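Local coordinates for substrate binding periplasmic protein (Ralstonia solanacearum, PDB 3LOP) that probably binds leucine or a related amino acid in the periplasm for uptake, holding a leucine between its two lobes in this crystal, at residues A[131-136]-A[162-167]; A[155-160]-A[199-204]. All coordinates share one frame; numbering follows the deposited sequence.

Overall arrangement
Both contacts lie in the lobe built around the parallel sheet 174-178, 144-149, 199-203 and 224-227, and both draw on helix 152-166. Interaction 1 sets the later part of that helix beside helix 125-138, a helix-to-helix contact on the layer that covers one face of the sheet. Interaction 2 takes its earlier part down onto strand 199-203, a helix-to-sheet contact nearer the leucine pocket. Both are buried and mainly apolar, yet in interaction 1 branched side chains touch through their methyl groups, with threonine hydroxyls bonded alongside, whereas in interaction 2 an alanine methyl meets a bare glycine backbone. F201 joins them, receiving M132 and I133 from helix 125-138.

Interaction 1: residues A[131-136]-A[162-167]; sequences KMITAL and ERTLKA
I133 and T134 meet T164 and L165 mainly through methyl groups, with one hydroxyl oxygen, and no ring or other flat group offers a face or an edge. The contact is a helix-helix packing in the alpha/beta lobe of a periplasmic binding protein: helices 125-138 and 152-166 lie side by side on one face of the parallel sheet, and the axes of 131-136 and 162-166 approach to 9.6 Å at an angle of 37°. I133 CG2, anti to its own backbone N, projects into the gap and serves two partners. It meets T164 CG2 at 3.6 Å and, from a side chain crossing at about a right angle, the CD2 branch of L165. The same T164 methyl also stands 3.7 Å from I133 CB, so it rests against the base of the isoleucine as well as its branch. The hydroxyls are satisfied beside the methyl contacts: T164 OG1 is hydrogen-bonded to G160 O in its own helix and to D130 OD1 in the other, a polar link between the two helices. T134 OG1 bonds within its helix, to D130 O, while standing 3.8 Å from T164 CG2.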
ATOM      1  N   LYS A 131     -15.236  -6.550   2.124  1.00  7.24           N
ATOM      2  CA  LYS A 131     -15.209  -7.726   1.266  1.00  7.59           C
ATOM      3  C   LYS A 131     -14.743  -8.996   1.980  1.00  7.43           C
ATOM      4  O   LYS A 131     -15.403 -10.032   1.895  1.00  8.10           O
ATOM      5  CB  LYS A 131     -14.328  -7.454   0.043  1.00 10.75           C
ATOM      6  CG  LYS A 131     -14.751  -8.213  -1.210  1.00 15.20           C
ATOM      7  CD  LYS A 131     -13.979  -7.729  -2.429  1.00 17.66           C
ATOM      8  CE  LYS A 131     -14.434  -8.434  -3.695  1.00 19.21           C
ATOM      9  NZ  LYS A 131     -15.874  -8.189  -3.976  1.00 19.46           N
HETATM   10  N   MSE A 132     -13.621  -8.917   2.691  1.00  6.78           N
HETATM   11  CA  MSE A 132     -13.087 -10.084   3.395  1.00  6.99           C
HETATM   12  C   MSE A 132     -13.927 -10.546   4.579  1.00  7.82           C
HETATM   13  O   MSE A 132     -14.167 -11.743   4.745  1.00  6.87           O
HETATM   14  CB  MSE A 132     -11.662  -9.813   3.888  1.00  7.87           C
HETATM   15  CG  MSE A 132     -10.610  -9.798   2.801  1.00  8.29           C
HETATM   16 SE   MSE A 132      -8.827  -9.633   3.537  1.00 16.38          SE
HETATM   17  CE  MSE A 132      -8.712  -7.706   3.607  1.00  9.01           C
ATOM     18  N   ILE A 133     -14.355  -9.607   5.414  1.00  7.22           N
ATOM     19  CA  ILE A 133     -15.149  -9.962   6.579  1.00  7.18           C
ATOM     20  C   ILE A 133     -16.520 -10.495   6.175  1.00  7.68           C
ATOM     21  O   ILE A 133     -16.996 -11.481   6.734  1.00  8.13           O
ATOM     22  CB  ILE A 133     -15.302  -8.753   7.537  1.00  7.42           C
ATOM     23  CG1 ILE A 133     -13.922  -8.329   8.051  1.00  7.22           C
ATOM     24  CG2 ILE A 133     -16.201  -9.119   8.711  1.00  7.98           C
ATOM     25  CD1 ILE A 133     -13.192  -9.412   8.828  1.00  9.43           C
ATOM     26  N   THR A 134     -17.149  -9.861   5.192  1.00  7.19           N
ATOM     27  CA  THR A 134     -18.459 -10.322   4.746  1.00  8.26           C
ATOM     28  C   THR A 134     -18.353 -11.738   4.186  1.00  7.92           C
ATOM     29  O   THR A 134     -19.267 -12.546   4.348  1.00  8.07           O
ATOM     30  CB  THR A 134     -19.052  -9.381   3.682  1.00  9.10           C
ATOM     31  OG1 THR A 134     -19.257  -8.088   4.260  1.00 11.77           O
ATOM     32  CG2 THR A 134     -20.387  -9.913   3.179  1.00 11.13           C
ATOM     33  N   ALA A 135     -17.235 -12.036   3.531  1.00  6.63           N
ATOM     34  CA  ALA A 135     -17.021 -13.368   2.976  1.00  6.87           C
ATOM     35  C   ALA A 135     -16.969 -14.388   4.113  1.00  7.55           C
ATOM     36  O   ALA A 135     -17.537 -15.476   4.005  1.00  8.81           O
ATOM     37  CB  ALA A 135     -15.725 -13.404   2.173  1.00  6.97           C
ATOM     38  N   LEU A 136     -16.291 -14.031   5.203  1.00  6.75           N
ATOM     39  CA  LEU A 136     -16.178 -14.920   6.359  1.00  8.22           C
ATOM     40  C   LEU A 136     -17.542 -15.164   6.990  1.00  6.87           C
ATOM     41  O   LEU A 136     -17.913 -16.304   7.271  1.00  6.66           O
ATOM     42  CB  LEU A 136     -15.245 -14.320   7.416  1.00  9.13           C
ATOM     43  CG  LEU A 136     -13.734 -14.303   7.158  1.00 12.37           C
ATOM     44  CD1 LEU A 136     -13.054 -13.508   8.258  1.00 12.89           C
ATOM     45  CD2 LEU A 136     -13.191 -15.717   7.114  1.00 13.96           C
ATOM     46  N   GLU A 162     -15.163  -3.770  13.166  1.00  6.44           N
ATOM     47  CA  GLU A 162     -16.317  -3.645  14.053  1.00  7.89           C
ATOM     48  C   GLU A 162     -17.543  -3.178  13.277  1.00  8.03           C
ATOM     49  O   GLU A 162     -18.653  -3.659  13.508  1.00  7.64           O
ATOM     50  CB  GLU A 162     -16.029  -2.654  15.186  1.00 10.46           C
ATOM     51  CG  GLU A 162     -14.905  -3.078  16.113  1.00 17.88           C
ATOM     52  CD  GLU A 162     -14.732  -2.140  17.293  1.00 21.49           C
ATOM     53  OE1 GLU A 162     -14.687  -0.910  17.076  1.00 25.19           O
ATOM     54  OE2 GLU A 162     -14.633  -2.633  18.437  1.00 25.16           O
ATOM     55  N   ARG A 163     -17.337  -2.244  12.355  1.00  6.77           N
ATOM     56  CA  ARG A 163     -18.433  -1.710  11.554  1.00  7.68           C
ATOM     57  C   ARG A 163     -19.065  -2.793  10.687  1.00  7.63           C
ATOM     58  O   ARG A 163     -20.289  -2.937  10.650  1.00  8.82           O
ATOM     59  CB  ARG A 163     -17.930  -0.567  10.669  1.00  9.77           C
ATOM     60  CG  ARG A 163     -19.013   0.094   9.826  1.00 15.10           C
ATOM     61  CD  ARG A 163     -18.442   1.262   9.041  1.00 18.79           C
ATOM     62  NE  ARG A 163     -17.819   2.241   9.927  1.00 22.78           N
ATOM     63  CZ  ARG A 163     -17.123   3.294   9.513  1.00 25.08           C
ATOM     64  NH1 ARG A 163     -16.956   3.515   8.216  1.00 25.87           N
ATOM     65  NH2 ARG A 163     -16.587   4.126  10.397  1.00 25.36           N
ATOM     66  N   THR A 164     -18.229  -3.556   9.991  1.00  6.86           N
ATOM     67  CA  THR A 164     -18.722  -4.618   9.128  1.00  7.65           C
ATOM     68  C   THR A 164     -19.434  -5.692   9.945  1.00  7.58           C
ATOM     69  O   THR A 164     -20.514  -6.148   9.575  1.00  7.22           O
ATOM     70  CB  THR A 164     -17.570  -5.261   8.329  1.00  8.50           C
ATOM     71  OG1 THR A 164     -16.889  -4.248   7.578  1.00 11.23           O
ATOM     72  CG2 THR A 164     -18.110  -6.316   7.362  1.00  9.95           C
ATOM     73  N   LEU A 165     -18.843  -6.086  11.067  1.00  6.07           N
ATOM     74  CA  LEU A 165     -19.459  -7.114  11.897  1.00  6.61           C
ATOM     75  C   LEU A 165     -20.786  -6.654  12.492  1.00  6.90           C
ATOM     76  O   LEU A 165     -21.723  -7.446  12.615  1.00  6.99           O
ATOM     77  CB  LEU A 165     -18.501  -7.549  13.009  1.00  6.93           C
ATOM     78  CG  LEU A 165     -17.297  -8.376  12.544  1.00  5.73           C
ATOM     79  CD1 LEU A 165     -16.412  -8.716  13.742  1.00  5.19           C
ATOM     80  CD2 LEU A 165     -17.784  -9.651  11.858  1.00  5.78           C
ATOM     81  N   LYS A 166     -20.871  -5.376  12.848  1.00  7.37           N
ATOM     82  CA  LYS A 166     -22.098  -4.832  13.423  1.00  8.12           C
ATOM     83  C   LYS A 166     -23.253  -4.972  12.434  1.00  8.83           C
ATOM     84  O   LYS A 166     -24.401  -5.190  12.831  1.00  9.40           O
ATOM     85  CB  LYS A 166     -21.908  -3.357  13.790  1.00 10.09           C
ATOM     86  CG  LYS A 166     -23.124  -2.729  14.465  1.00 12.89           C
ATOM     87  CD  LYS A 166     -22.878  -1.264  14.787  1.00 17.54           C
ATOM     88  CE  LYS A 166     -24.097  -0.623  15.434  1.00 20.11           C
ATOM     89  NZ  LYS A 166     -24.453  -1.282  16.721  1.00 23.66           N
ATOM     90  N   ALA A 167     -22.941  -4.847  11.148  1.00  8.14           N
ATOM     91  CA  ALA A 167     -23.945  -4.964  10.095  1.00  8.55           C
ATOM     92  C   ALA A 167     -24.528  -6.374  10.067  1.00  8.70           C
ATOM     93  O   ALA A 167     -25.570  -6.615   9.454  1.00  8.90           O
ATOM     94  CB  ALA A 167     -23.327  -4.627   8.743  1.00  8.96           C
TER

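Interaction 2: residues A[155-160]-A[199-204]; sequences KEAITG and AIFLGA
A157 and G203 bring helix 152-166 and strand 199-203 to a CA-CA separation of 5.2 Å, at the point where the strand closes in an inverse gamma turn centred on G203. The turn includes a weak bond of 3.2 Å from A204 N to L202 O. The small size of both residues permits this close approach: the A157 methyl is directed at the strand, and its CB reaches G203 CA at 3.8 Å, with no side chain on the glycine to intervene.

The second apolar partner of A157 is the F201 ring, two residues back along the strand and on the same face of the sheet. Its CG is anti to the backbone N (chi1 -176°), carrying the ring out into the helical layer, and CE1 comes within 4.5 Å of A157 CB in an oblique, looser contact. On the helix, T159 OG1 donates to K155 O at 2.9 Å from a position tilted 33° out of the carbonyl plane. T159 N approaches that oxygen from the opposite face, so two donors grip K155 O.

Within the sheet, F201 bonds through its backbone to G145 and L147 of strand 144-149. Helix 152-166 is the crossover from that strand to strand 174-178, yet through A157 it also leans on strand 199-203, the neighbour of 144-149 on its other side. Helix 125-138 supplies I129, M132 and I133 to the F201 ring, while I200 and L202 pack against helix 206-218. The contact lies close to the ligand cleft: L153, in the first turn of helix 152-166, and T205, just ahead of helix 206-218, line the leucine pocket, and A204 O bonds to the pocket residue S230.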
ATOM      1  N   LYS A 155      -6.275   1.470  14.523  1.00  8.57           N
ATOM      2  CA  LYS A 155      -7.578   2.081  14.750  1.00 10.74           C
ATOM      3  C   LYS A 155      -8.461   1.884  13.521  1.00 10.85           C
ATOM      4  O   LYS A 155      -9.649   1.580  13.641  1.00 11.50           O
ATOM      5  CB  LYS A 155      -7.412   3.571  15.043  1.00 13.38           C
ATOM      6  CG  LYS A 155      -8.718   4.329  15.200  1.00 19.80           C
ATOM      7  CD  LYS A 155      -8.460   5.815  15.397  1.00 23.31           C
ATOM      8  CE  LYS A 155      -7.692   6.401  14.218  1.00 26.42           C
ATOM      9  NZ  LYS A 155      -7.315   7.822  14.441  1.00 27.64           N
ATOM     10  N   GLU A 156      -7.877   2.061  12.338  1.00 11.03           N
ATOM     11  CA  GLU A 156      -8.610   1.873  11.086  1.00 11.59           C
ATOM     12  C   GLU A 156      -9.114   0.434  10.994  1.00 11.25           C
ATOM     13  O   GLU A 156     -10.262   0.183  10.625  1.00 11.39           O
ATOM     14  CB  GLU A 156      -7.703   2.151   9.885  1.00 12.64           C
ATOM     15  CG  GLU A 156      -7.400   3.617   9.627  1.00 16.87           C
ATOM     16  CD  GLU A 156      -8.588   4.370   9.063  1.00 18.15           C
ATOM     17  OE1 GLU A 156      -9.123   3.941   8.018  1.00 15.42           O
ATOM     18  OE2 GLU A 156      -8.982   5.394   9.661  1.00 21.91           O
ATOM     19  N   ALA A 157      -8.240  -0.509  11.333  1.00  9.05           N
ATOM     20  CA  ALA A 157      -8.579  -1.926  11.279  1.00  7.33           C
ATOM     21  C   ALA A 157      -9.692  -2.302  12.252  1.00  7.42           C
ATOM     22  O   ALA A 157     -10.680  -2.922  11.863  1.00  7.15           O
ATOM     23  CB  ALA A 157      -7.337  -2.769  11.555  1.00  7.94           C
ATOM     24  N   ILE A 158      -9.534  -1.927  13.518  1.00  6.29           N
ATOM     25  CA  ILE A 158     -10.540  -2.254  14.521  1.00  6.96           C
ATOM     26  C   ILE A 158     -11.884  -1.608  14.207  1.00  6.30           C
ATOM     27  O   ILE A 158     -12.915  -2.277  14.222  1.00  7.22           O
ATOM     28  CB  ILE A 158     -10.095  -1.819  15.936  1.00  6.68           C
ATOM     29  CG1 ILE A 158      -8.902  -2.663  16.393  1.00  7.49           C
ATOM     30  CG2 ILE A 158     -11.251  -1.983  16.922  1.00  7.96           C
ATOM     31  CD1 ILE A 158      -9.218  -4.143  16.573  1.00  9.05           C
ATOM     32  N   THR A 159     -11.869  -0.310  13.928  1.00  7.26           N
ATOM     33  CA  THR A 159     -13.096   0.408  13.612  1.00  8.63           C
ATOM     34  C   THR A 159     -13.780  -0.210  12.397  1.00  7.88           C
ATOM     35  O   THR A 159     -14.996  -0.411  12.395  1.00  7.58           O
ATOM     36  CB  THR A 159     -12.809   1.890  13.316  1.00 10.05           C
ATOM     37  OG1 THR A 159     -12.230   2.504  14.477  1.00 14.60           O
ATOM     38  CG2 THR A 159     -14.095   2.621  12.950  1.00 13.81           C
ATOM     39  N   GLY A 160     -12.988  -0.516  11.375  1.00  7.65           N
ATOM     40  CA  GLY A 160     -13.524  -1.100  10.160  1.00  7.47           C
ATOM     41  C   GLY A 160     -14.136  -2.472  10.360  1.00  7.79           C
ATOM     42  O   GLY A 160     -15.246  -2.735   9.902  1.00  7.34           O
ATOM     43  N   ALA A 199     -11.060 -17.144  12.908  1.00  4.30           N
ATOM     44  CA  ALA A 199     -10.293 -16.366  11.950  1.00  3.84           C
ATOM     45  C   ALA A 199      -9.641 -15.195  12.667  1.00  3.93           C
ATOM     46  O   ALA A 199     -10.170 -14.683  13.653  1.00  4.95           O
ATOM     47  CB  ALA A 199     -11.213 -15.852  10.834  1.00  4.86           C
ATOM     48  N   ILE A 200      -8.475 -14.789  12.177  1.00  3.31           N
ATOM     49  CA  ILE A 200      -7.760 -13.657  12.750  1.00  3.62           C
ATOM     50  C   ILE A 200      -7.397 -12.712  11.620  1.00  3.53           C
ATOM     51  O   ILE A 200      -6.752 -13.107  10.647  1.00  2.97           O
ATOM     52  CB  ILE A 200      -6.474 -14.096  13.473  1.00  3.11           C
ATOM     53  CG1 ILE A 200      -6.833 -14.906  14.721  1.00  4.87           C
ATOM     54  CG2 ILE A 200      -5.656 -12.867  13.857  1.00  4.35           C
ATOM     55  CD1 ILE A 200      -5.632 -15.531  15.415  1.00  5.65           C
ATOM     56  N   PHE A 201      -7.829 -11.464  11.760  1.00  3.48           N
ATOM     57  CA  PHE A 201      -7.570 -10.433  10.768  1.00  4.17           C
ATOM     58  C   PHE A 201      -6.339  -9.643  11.191  1.00  4.55           C
ATOM     59  O   PHE A 201      -6.223  -9.224  12.344  1.00  5.39           O
ATOM     60  CB  PHE A 201      -8.786  -9.515  10.657  1.00  4.46           C
ATOM     61  CG  PHE A 201      -8.657  -8.465   9.595  1.00  5.35           C
ATOM     62  CD1 PHE A 201      -8.030  -7.254   9.864  1.00  7.42           C
ATOM     63  CD2 PHE A 201      -9.151  -8.698   8.317  1.00  7.30           C
ATOM     64  CE1 PHE A 201      -7.896  -6.286   8.872  1.00  7.95           C
ATOM     65  CE2 PHE A 201      -9.022  -7.737   7.318  1.00  8.72           C
ATOM     66  CZ  PHE A 201      -8.393  -6.529   7.598  1.00  8.43           C
ATOM     67  N   LEU A 202      -5.414  -9.448  10.256  1.00  3.86           N
ATOM     68  CA  LEU A 202      -4.184  -8.727  10.552  1.00  3.15           C
ATOM     69  C   LEU A 202      -4.188  -7.276  10.080  1.00  3.72           C
ATOM     70  O   LEU A 202      -4.008  -6.995   8.894  1.00  3.71           O
ATOM     71  CB  LEU A 202      -2.989  -9.458   9.929  1.00  4.01           C
ATOM     72  CG  LEU A 202      -2.890 -10.967  10.179  1.00  3.98           C
ATOM     73  CD1 LEU A 202      -1.685 -11.519   9.428  1.00  5.99           C
ATOM     74  CD2 LEU A 202      -2.776 -11.252  11.676  1.00  5.00           C
ATOM     75  N   GLY A 203      -4.408  -6.362  11.019  1.00  3.21           N
ATOM     76  CA  GLY A 203      -4.387  -4.943  10.707  1.00  4.20           C
ATOM     77  C   GLY A 203      -2.999  -4.503  11.114  1.00  4.78           C
ATOM     78  O   GLY A 203      -2.817  -3.760  12.082  1.00  4.01           O
ATOM     79  N   ALA A 204      -2.013  -4.978  10.361  1.00  5.74           N
ATOM     80  CA  ALA A 204      -0.618  -4.713  10.661  1.00  5.73           C
ATOM     81  C   ALA A 204       0.247  -4.514   9.430  1.00  5.49           C
ATOM     82  O   ALA A 204      -0.218  -4.615   8.294  1.00  5.68           O
ATOM     83  CB  ALA A 204      -0.067  -5.871  11.474  1.00  7.89           C
TER